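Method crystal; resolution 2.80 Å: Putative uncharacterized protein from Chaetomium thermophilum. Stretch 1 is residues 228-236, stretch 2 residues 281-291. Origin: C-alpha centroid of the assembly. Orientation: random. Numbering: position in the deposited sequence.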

# COMPACT_ATOMS: atom_id res chain seq x y z
N ALA A 228 -6.90 14.85 46.17
CA ALA A 228 -7.68 15.02 44.95
C ALA A 228 -7.22 14.05 43.88
O ALA A 228 -8.05 13.44 43.19
CB ALA A 228 -7.57 16.46 44.46
N SER A 229 -5.91 13.90 43.71
CA SER A 229 -5.39 12.91 42.78
C SER A 229 -5.96 11.53 43.07
O SER A 229 -6.27 10.76 42.15
CB SER A 229 -3.86 12.88 42.83
OG SER A 229 -3.35 11.82 42.04
N GLN A 230 -6.13 11.20 44.36
CA GLN A 230 -6.71 9.91 44.71
C GLN A 230 -8.18 9.84 44.33
O GLN A 230 -8.64 8.85 43.74
CB GLN A 230 -6.52 9.63 46.20
CG GLN A 230 -7.04 8.28 46.67
CD GLN A 230 -6.47 7.12 45.86
OE1 GLN A 230 -5.49 6.50 46.26
NE2 GLN A 230 -7.10 6.82 44.73
N LEU A 231 -8.95 10.89 44.65
CA LEU A 231 -10.36 10.93 44.29
C LEU A 231 -10.58 10.88 42.78
O LEU A 231 -11.66 10.49 42.33
CB LEU A 231 -11.03 12.18 44.85
CG LEU A 231 -11.69 12.11 46.22
CD1 LEU A 231 -12.26 13.47 46.58
CD2 LEU A 231 -12.78 11.05 46.27
N LEU A 232 -9.58 11.28 42.00
CA LEU A 232 -9.74 11.33 40.55
C LEU A 232 -10.01 9.94 39.98
O LEU A 232 -10.81 9.77 39.06
CB LEU A 232 -8.50 11.94 39.91
CG LEU A 232 -8.50 12.16 38.40
CD1 LEU A 232 -9.52 13.22 38.01
CD2 LEU A 232 -7.11 12.55 37.94
N PHE A 233 -9.34 8.92 40.53
CA PHE A 233 -9.47 7.54 40.06
C PHE A 233 -10.44 6.73 40.91
O PHE A 233 -10.28 5.52 41.06
CB PHE A 233 -8.09 6.87 40.04
CG PHE A 233 -7.06 7.64 39.27
CD1 PHE A 233 -6.94 7.47 37.90
CD2 PHE A 233 -6.22 8.53 39.91
CE1 PHE A 233 -5.99 8.19 37.18
CE2 PHE A 233 -5.28 9.25 39.20
CZ PHE A 233 -5.16 9.08 37.84
N ILE A 234 -11.45 7.40 41.49
CA ILE A 234 -12.48 6.69 42.23
C ILE A 234 -13.16 5.68 41.32
O ILE A 234 -13.39 5.94 40.13
CB ILE A 234 -13.48 7.70 42.82
CG1 ILE A 234 -14.56 6.99 43.63
CG2 ILE A 234 -14.11 8.54 41.70
CD1 ILE A 234 -15.44 7.94 44.41
N GLU A 235 -13.49 4.51 41.88
CA GLU A 235 -14.07 3.43 41.09
C GLU A 235 -15.59 3.42 41.26
O GLU A 235 -16.16 2.65 42.02
CB GLU A 235 -13.46 2.09 41.49
CG GLU A 235 -12.34 1.64 40.58
CD GLU A 235 -12.13 0.14 40.60
OE1 GLU A 235 -12.04 -0.43 41.71
OE2 GLU A 235 -12.09 -0.47 39.51
N THR A 236 -16.24 4.32 40.53
CA THR A 236 -17.68 4.26 40.38
C THR A 236 -18.08 2.91 39.79
O THR A 236 -17.34 2.31 39.02
CB THR A 236 -18.16 5.40 39.49
OG1 THR A 236 -17.87 6.66 40.11
CG2 THR A 236 -19.66 5.31 39.23
N THR A 281 2.07 9.70 35.96
CA THR A 281 2.67 8.47 36.45
C THR A 281 1.74 7.72 37.39
O THR A 281 1.78 6.48 37.43
CB THR A 281 3.99 8.77 37.18
OG1 THR A 281 3.75 9.65 38.27
CG2 THR A 281 4.98 9.41 36.23
N SER A 282 0.91 8.43 38.15
CA SER A 282 -0.14 7.77 38.92
C SER A 282 -1.02 6.93 38.01
O SER A 282 -1.41 5.81 38.37
CB SER A 282 -0.98 8.81 39.67
OG SER A 282 -0.19 9.53 40.59
N LEU A 283 -1.34 7.45 36.82
CA LEU A 283 -2.14 6.70 35.86
C LEU A 283 -1.45 5.41 35.44
O LEU A 283 -2.12 4.44 35.07
CB LEU A 283 -2.42 7.57 34.64
CG LEU A 283 -3.16 6.92 33.47
CD1 LEU A 283 -4.59 6.57 33.87
CD2 LEU A 283 -3.13 7.82 32.25
N GLU A 284 -0.12 5.38 35.50
CA GLU A 284 0.62 4.19 35.08
C GLU A 284 0.59 3.10 36.13
O GLU A 284 0.65 1.91 35.79
CB GLU A 284 2.06 4.58 34.75
CG GLU A 284 2.83 3.54 33.96
CD GLU A 284 4.20 4.04 33.53
OE1 GLU A 284 4.59 5.14 33.97
OE2 GLU A 284 4.87 3.34 32.74
N LYS A 285 0.50 3.46 37.41
CA LYS A 285 0.52 2.50 38.51
C LYS A 285 -0.87 2.02 38.89
O LYS A 285 -1.19 1.91 40.08
CB LYS A 285 1.23 3.11 39.71
CG LYS A 285 2.60 3.71 39.40
CD LYS A 285 3.57 2.66 38.86
CE LYS A 285 4.91 3.28 38.49
NZ LYS A 285 5.78 2.31 37.77
N LEU A 286 -1.72 1.72 37.92
CA LEU A 286 -3.08 1.29 38.17
C LEU A 286 -3.45 0.16 37.22
O LEU A 286 -2.97 0.13 36.08
CB LEU A 286 -4.09 2.44 38.00
CG LEU A 286 -3.93 3.64 38.93
CD1 LEU A 286 -4.85 4.77 38.49
CD2 LEU A 286 -4.20 3.26 40.37
N PRO A 287 -4.29 -0.78 37.65
CA PRO A 287 -4.76 -1.82 36.72
C PRO A 287 -5.56 -1.21 35.58
O PRO A 287 -6.19 -0.16 35.72
CB PRO A 287 -5.63 -2.72 37.60
CG PRO A 287 -6.01 -1.87 38.77
CD PRO A 287 -4.86 -0.95 39.00
N LEU A 288 -5.54 -1.90 34.43
CA LEU A 288 -6.19 -1.37 33.24
C LEU A 288 -7.67 -1.12 33.46
O LEU A 288 -8.27 -0.26 32.80
CB LEU A 288 -5.98 -2.32 32.06
CG LEU A 288 -6.36 -1.79 30.67
CD1 LEU A 288 -5.43 -2.37 29.62
CD2 LEU A 288 -7.81 -2.10 30.32
N GLY A 289 -8.29 -1.85 34.40
CA GLY A 289 -9.70 -1.66 34.66
C GLY A 289 -10.08 -0.22 34.93
O GLY A 289 -11.23 0.18 34.72
N LYS A 290 -9.12 0.59 35.40
CA LYS A 290 -9.39 2.00 35.66
C LYS A 290 -9.22 2.84 34.40
O LYS A 290 -9.87 3.89 34.27
CB LYS A 290 -8.45 2.53 36.75
CG LYS A 290 -8.17 1.57 37.91
CD LYS A 290 -8.97 1.92 39.16
CE LYS A 290 -8.37 1.21 40.38
NZ LYS A 290 -9.15 1.41 41.63
N ARG A 291 -8.38 2.40 33.46
CA ARG A 291 -8.13 3.15 32.24
C ARG A 291 -9.37 3.27 31.35
O ARG A 291 -9.31 3.96 30.33
CB ARG A 291 -7.00 2.50 31.44
CG ARG A 291 -5.67 2.44 32.16
CD ARG A 291 -4.59 1.84 31.27
NE ARG A 291 -3.37 1.52 32.00
CZ ARG A 291 -2.31 0.94 31.45
NH1 ARG A 291 -2.31 0.60 30.17
NH2 ARG A 291 -1.24 0.68 32.19

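The two stretches meet mainly through side chains; no hydrogen bond passes between them, and the contact, which buries 312 Å² in total, rests on one aromatic ring and one salt bridge. Stretch 1 completes a helix that entered from earlier in the chain. Leu232 N donates to Ala228 O at 2.9 Å, after which Phe233 N reaches Gln230 O at 3.3 Å and Ile234 N reaches Leu231 O at 3.2 Å, a tightening of the turn as the chain leaves the helix. Stretch 2 also begins in a helix, passes through an extended Leu286 (phi/psi -139/148), and turns again where Lys290 N bonds to Pro287 O at 3.0 Å. The backbones stay well apart, with CA atoms 8.3 Å from each other at Ser229 and Ser282 and 7.1 Å at Phe233 and Lys290, so the space between them is filled by side chains.

Phe233 makes the largest single contribution, with 97 Å² of its surface covered by stretch 2. Its CA-to-CB bond points toward stretch 2, and the m rotamer (chi1 -53°) carries the ring across to the side chains of Ser282, Leu283 and Leu286. With chi2 at -86°, the ring plane stands nearly perpendicular to the CA-CB-CG plane, the usual preference of a phenylalanine, and one face is presented to Leu286. Leu286 points toward the ring and adopts the common m,t leucine conformation (chi1 -62°, chi2 171°), which sets CD1 over that face. The methyl carbon CD1 of Leu286 lies 3.8 Å from the centroid of the Phe233 ring and 25° off its normal, a CH-pi contact in which weakly polarized C-H bonds meet the pi cloud; its closest approach is 3.5 Å, to Phe233 CD1. Leu283 arrives differently. Its CA-to-CB bond runs sideways, yet the t,p rotamer (176°, 67°), the other favoured leucine form, brings CD1 to 3.9 Å from Phe233 CE1, an apolar contact made obliquely to the ring.

Around the two serines the packing is looser. Ser282 CB lies 4.3 Å from Phe233 CE2. The hydroxyls of Ser229 (t) and Ser282 (m) approach without bonding, their OG atoms being 4.2 Å apart; Ser282 OG is satisfied elsewhere in the structure.

Beyond the ring, Lys290 supplies the polar part of the contact. Its CA-to-CB bond points toward stretch 1, and although chi2 lies between wells at -102°, chi3 and chi4 are both t, so the outer part of the chain is extended. The aliphatic portion passes Phe233, with CD of Lys290 4.3 Å from Phe233 O, and the ammonium group continues to Glu235. That residue starts sideways and has an off-rotamer chi1 of -97°, but its end comes nearer to stretch 2. The resulting salt bridge joins Glu235 OE1 to Lys290 NZ at 3.4 Å, a fairly long separation at which charge attraction still operates. Lys290 NZ is also 3.4 Å from Glu235 CG, so the ammonium lies alongside the glutamate side chain as well as near its carboxylate.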